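Local coordinates for putative Lipoprotein (Shewanella oneidensis, PDB 3U24) that is of unknown function but binds zinc and calcium ions and belongs to a family related to the MA clan of metallopeptidases, at residues A[89-100]-A[424-432]. Numbering follows the deposited sequence. Where two conformers were deposited one is given.
Sequences NETIDYHLIDNL and SPSLVKSLF. With ZN (zinc ion), chain C.
Asp93 meets the N-cap of helix 427-432, where Ser426 OG donates to Asp93 OD1 at 3.0 Å on the syn side of the carboxylate while accepting from Lys429 N. This capped helix start packs on helix 88-111, the segment axes inclined at 42° and 9.4 Å apart at closest approach. Water 1 adds a second link, accepting from Val428 N and donating weakly to Asp93 OD2, so both carboxylate oxygens face the first helical turn, whose dipole would probably favour the charged form.

Ahead of the cap, Asn89 ND2 donates to Ser424 O at 3.1 Å. The acceptor lies in the amide plane, and the bond is nearly straight (174°), although the donor stands above the carbonyl plane. In one of its two conformers, Lys429 NZ reaches that oxygen from the opposite face, bonds weakly to Asn89 OD1, and also donates to Tyr558 O. Bends at chi3 and chi4 put the amine there, while the aliphatic part fits as a knob among Asn89, Ile92, Asp93 and Leu96. An alanine in place of Asn89 is likely to leave Ser424 O with one donor fewer and the lysine amine, in this conformer, less firmly placed.

Further along, Val428 CG1 touches Leu96 CB, and its CG2 meets Ile97 CD1 at 4.0 Å. Leu100, its CG anti to the backbone N, carries CD2 over the Phe432 ring, a CH-pi contact 3.7 Å from the centroid and only 8° off the normal, opposite Leu431 CB.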
loop_
_atom_site.group_PDB
_atom_site.type_symbol
_atom_site.label_atom_id
_atom_site.label_comp_id
_atom_site.label_asym_id
_atom_site.label_seq_id
_atom_site.Cartn_x
_atom_site.Cartn_y
_atom_site.Cartn_z
ATOM N N ASN A 89 -9.355 -22.481 1.416
ATOM C CA ASN A 89 -8.374 -21.793 0.569
ATOM C C ASN A 89 -8.789 -21.589 -0.883
ATOM O O ASN A 89 -8.469 -20.545 -1.507
ATOM C CB ASN A 89 -7.019 -22.533 0.543
ATOM C CG ASN A 89 -5.985 -21.855 1.407
ATOM O OD1 ASN A 89 -6.311 -21.249 2.447
ATOM N ND2 ASN A 89 -4.722 -21.921 0.970
ATOM N N GLU A 90 -9.409 -22.617 -1.441
ATOM C CA GLU A 90 -9.878 -22.535 -2.804
ATOM C C GLU A 90 -11.003 -21.504 -2.924
ATOM O O GLU A 90 -11.077 -20.774 -3.926
ATOM C CB GLU A 90 -10.336 -23.894 -3.293
ATOM C CG GLU A 90 -9.199 -24.872 -3.540
ATOM C CD GLU A 90 -9.690 -26.272 -3.801
ATOM O OE1 GLU A 90 -10.888 -26.524 -3.480
ATOM O OE2 GLU A 90 -8.896 -27.127 -4.319
ATOM N N THR A 91 -11.852 -21.399 -1.899
ATOM C CA THR A 91 -12.958 -20.454 -1.996
ATOM C C THR A 91 -12.429 -19.021 -1.893
ATOM O O THR A 91 -12.890 -18.123 -2.578
ATOM C CB THR A 91 -14.120 -20.771 -1.009
ATOM O OG1 THR A 91 -15.254 -19.974 -1.386
ATOM C CG2 THR A 91 -13.782 -20.451 0.402
ATOM N N ILE A 92 -11.403 -18.828 -1.089
ATOM C CA ILE A 92 -10.697 -17.520 -1.059
ATOM C C ILE A 92 -10.103 -17.180 -2.425
ATOM O O ILE A 92 -10.380 -16.105 -2.969
ATOM C CB ILE A 92 -9.646 -17.456 0.054
ATOM C CG1 ILE A 92 -10.373 -17.463 1.422
ATOM C CG2 ILE A 92 -8.775 -16.205 -0.119
ATOM C CD1 ILE A 92 -9.495 -17.895 2.580
ATOM N N ASP A 93 -9.365 -18.116 -3.013
ATOM C CA ASP A 93 -8.843 -17.917 -4.362
ATOM C C ASP A 93 -9.952 -17.647 -5.402
ATOM O O ASP A 93 -9.795 -16.772 -6.275
ATOM C CB ASP A 93 -7.964 -19.094 -4.795
ATOM C CG ASP A 93 -6.676 -19.209 -3.952
ATOM O OD1 ASP A 93 -6.437 -18.308 -3.123
ATOM O OD2 ASP A 93 -5.921 -20.192 -4.106
ATOM N N TYR A 94 -11.058 -18.382 -5.298
ATOM C CA TYR A 94 -12.167 -18.218 -6.213
ATOM C C TYR A 94 -12.623 -16.758 -6.161
ATOM O O TYR A 94 -12.725 -16.105 -7.195
ATOM C CB TYR A 94 -13.340 -19.159 -5.850
ATOM C CG TYR A 94 -14.542 -19.054 -6.753
ATOM C CD1 TYR A 94 -15.381 -17.963 -6.704
ATOM C CD2 TYR A 94 -14.853 -20.070 -7.652
ATOM C CE1 TYR A 94 -16.479 -17.868 -7.541
ATOM C CE2 TYR A 94 -15.968 -19.990 -8.460
ATOM C CZ TYR A 94 -16.765 -18.873 -8.407
ATOM O OH TYR A 94 -17.874 -18.771 -9.221
ATOM N N HIS A 95 -12.874 -16.257 -4.950
ATOM C CA HIS A 95 -13.382 -14.915 -4.800
ATOM C C HIS A 95 -12.391 -13.824 -5.189
ATOM O O HIS A 95 -12.766 -12.815 -5.811
ATOM C CB HIS A 95 -13.956 -14.717 -3.400
ATOM C CG HIS A 95 -15.239 -15.427 -3.205
ATOM N ND1 HIS A 95 -15.307 -16.766 -2.890
ATOM C CD2 HIS A 95 -16.537 -14.995 -3.364
ATOM C CE1 HIS A 95 -16.594 -17.130 -2.805
ATOM N NE2 HIS A 95 -17.349 -16.042 -3.072
ATOM N N LEU A 96 -11.130 -14.005 -4.845
ATOM C CA LEU A 96 -10.107 -13.080 -5.249
ATOM C C LEU A 96 -10.007 -13.026 -6.776
ATOM O O LEU A 96 -9.923 -11.944 -7.328
ATOM C CB LEU A 96 -8.778 -13.469 -4.638
ATOM C CG LEU A 96 -8.616 -13.273 -3.126
ATOM C CD1 LEU A 96 -7.196 -13.779 -2.763
ATOM C CD2 LEU A 96 -8.863 -11.823 -2.653
ATOM N N ILE A 97 -10.056 -14.171 -7.455
ATOM C CA ILE A 97 -10.059 -14.181 -8.893
ATOM C C ILE A 97 -11.304 -13.493 -9.484
ATOM O O ILE A 97 -11.194 -12.637 -10.384
ATOM C CB ILE A 97 -9.894 -15.620 -9.456
ATOM C CG1 ILE A 97 -8.462 -16.130 -9.193
ATOM C CG2 ILE A 97 -10.196 -15.660 -10.933
ATOM C CD1 ILE A 97 -8.297 -17.639 -9.400
ATOM N N ASP A 98 -12.489 -13.843 -8.987
ATOM C CA ASP A 98 -13.723 -13.249 -9.487
ATOM C C ASP A 98 -13.703 -11.703 -9.390
ATOM O O ASP A 98 -13.989 -10.991 -10.360
ATOM C CB ASP A 98 -14.884 -13.784 -8.692
ATOM C CG ASP A 98 -16.208 -13.617 -9.389
ATOM O OD1 ASP A 98 -16.275 -13.612 -10.627
ATOM O OD2 ASP A 98 -17.210 -13.530 -8.688
ATOM N N ASN A 99 -13.363 -11.211 -8.211
ATOM C CA ASN A 99 -13.242 -9.807 -7.962
ATOM C C ASN A 99 -12.161 -9.122 -8.832
ATOM O O ASN A 99 -12.389 -8.044 -9.350
ATOM C CB ASN A 99 -12.914 -9.548 -6.477
ATOM C CG ASN A 99 -12.962 -8.070 -6.141
ATOM O OD1 ASN A 99 -14.017 -7.465 -6.205
ATOM N ND2 ASN A 99 -11.820 -7.482 -5.845
ATOM N N LEU A 100 -10.983 -9.729 -8.961
ATOM C CA LEU A 100 -9.967 -9.179 -9.835
ATOM C C LEU A 100 -10.511 -9.057 -11.273
ATOM O O LEU A 100 -10.356 -8.011 -11.930
ATOM C CB LEU A 100 -8.715 -10.054 -9.826
ATOM C CG LEU A 100 -7.597 -9.666 -10.792
ATOM C CD1 LEU A 100 -6.942 -8.389 -10.284
ATOM C CD2 LEU A 100 -6.630 -10.839 -10.909
ATOM N N SER A 424 -0.449 -21.502 5.358
ATOM C CA SER A 424 -1.267 -22.055 4.245
ATOM C C SER A 424 -1.292 -21.214 2.956
ATOM O O SER A 424 -2.318 -20.718 2.541
ATOM C CB SER A 424 -2.697 -22.302 4.744
ATOM O OG SER A 424 -2.716 -23.432 5.618
ATOM N N PRO A 425 -0.151 -21.088 2.290
ATOM C CA PRO A 425 -0.085 -20.105 1.204
ATOM C C PRO A 425 -0.761 -20.526 -0.117
ATOM O O PRO A 425 -1.012 -21.685 -0.366
ATOM C CB PRO A 425 1.430 -19.969 0.981
ATOM C CG PRO A 425 1.942 -21.353 1.273
ATOM C CD PRO A 425 1.059 -21.929 2.358
ATOM N N SER A 426 -1.078 -19.564 -0.954
ATOM C CA SER A 426 -1.439 -19.858 -2.321
ATOM C C SER A 426 -0.888 -18.776 -3.210
ATOM O O SER A 426 -0.743 -17.621 -2.786
ATOM C CB SER A 426 -2.952 -19.956 -2.497
ATOM O OG SER A 426 -3.514 -18.679 -2.644
ATOM N N LEU A 427 -0.588 -19.148 -4.446
ATOM C CA LEU A 427 -0.088 -18.191 -5.421
ATOM C C LEU A 427 -1.071 -17.038 -5.592
ATOM O O LEU A 427 -0.688 -15.900 -5.517
ATOM C CB LEU A 427 0.215 -18.899 -6.753
ATOM C CG LEU A 427 1.133 -18.181 -7.772
ATOM C CD1 LEU A 427 2.392 -17.581 -7.142
ATOM C CD2 LEU A 427 1.525 -19.145 -8.899
ATOM N N VAL A 428 -2.362 -17.330 -5.749
ATOM C CA VAL A 428 -3.381 -16.288 -5.868
ATOM C C VAL A 428 -3.412 -15.280 -4.703
ATOM O O VAL A 428 -3.476 -14.087 -4.939
ATOM C CB VAL A 428 -4.768 -16.902 -6.125
ATOM C CG1 VAL A 428 -5.865 -15.842 -6.079
ATOM C CG2 VAL A 428 -4.748 -17.606 -7.482
ATOM N N LYS A 429 -3.361 -15.754 -3.463
ATOM C CA LYS A 429 -3.330 -14.855 -2.315
ATOM C C LYS A 429 -2.056 -14.063 -2.268
ATOM O O LYS A 429 -2.081 -12.909 -1.866
ATOM C CB LYS A 429 -3.466 -15.593 -0.983
ATOM C CG LYS A 429 -4.784 -16.308 -0.788
ATOM C CD LYS A 429 -4.999 -16.678 0.681
ATOM C CE LYS A 429 -3.998 -17.705 1.174
ATOM N NZ LYS A 429 -4.655 -18.564 2.185
ATOM N N SER A 430 -0.936 -14.668 -2.646
ATOM C CA SER A 430 0.332 -13.953 -2.629
ATOM C C SER A 430 0.310 -12.818 -3.650
ATOM O O SER A 430 0.723 -11.742 -3.344
ATOM C CB SER A 430 1.509 -14.897 -2.883
ATOM O OG SER A 430 1.639 -15.802 -1.805
ATOM N N LEU A 431 -0.263 -13.047 -4.830
ATOM C CA LEU A 431 -0.338 -12.021 -5.863
ATOM C C LEU A 431 -1.445 -11.007 -5.654
ATOM O O LEU A 431 -1.270 -9.832 -5.953
ATOM C CB LEU A 431 -0.524 -12.680 -7.225
ATOM C CG LEU A 431 0.576 -13.630 -7.699
ATOM C CD1 LEU A 431 0.153 -14.393 -8.968
ATOM C CD2 LEU A 431 1.871 -12.877 -7.932
ATOM N N PHE A 432 -2.607 -11.433 -5.175
ATOM C CA PHE A 432 -3.780 -10.561 -5.218
ATOM C C PHE A 432 -4.476 -10.443 -3.913
ATOM O O PHE A 432 -5.676 -10.228 -3.888
ATOM C CB PHE A 432 -4.799 -11.060 -6.230
ATOM C CG PHE A 432 -4.218 -11.310 -7.556
ATOM C CD1 PHE A 432 -3.647 -10.286 -8.256
ATOM C CD2 PHE A 432 -4.221 -12.555 -8.091
ATOM C CE1 PHE A 432 -3.073 -10.511 -9.484
ATOM C CE2 PHE A 432 -3.660 -12.801 -9.325
ATOM C CZ PHE A 432 -3.054 -11.782 -10.011
HETATM ZN ZN ZN C . -19.329 -16.073 -3.210
HETATM O O HOH W 1 -3.299 -20.175 -6.132
HETATM O O HOH W 2 -20.318 -18.074 -2.009
#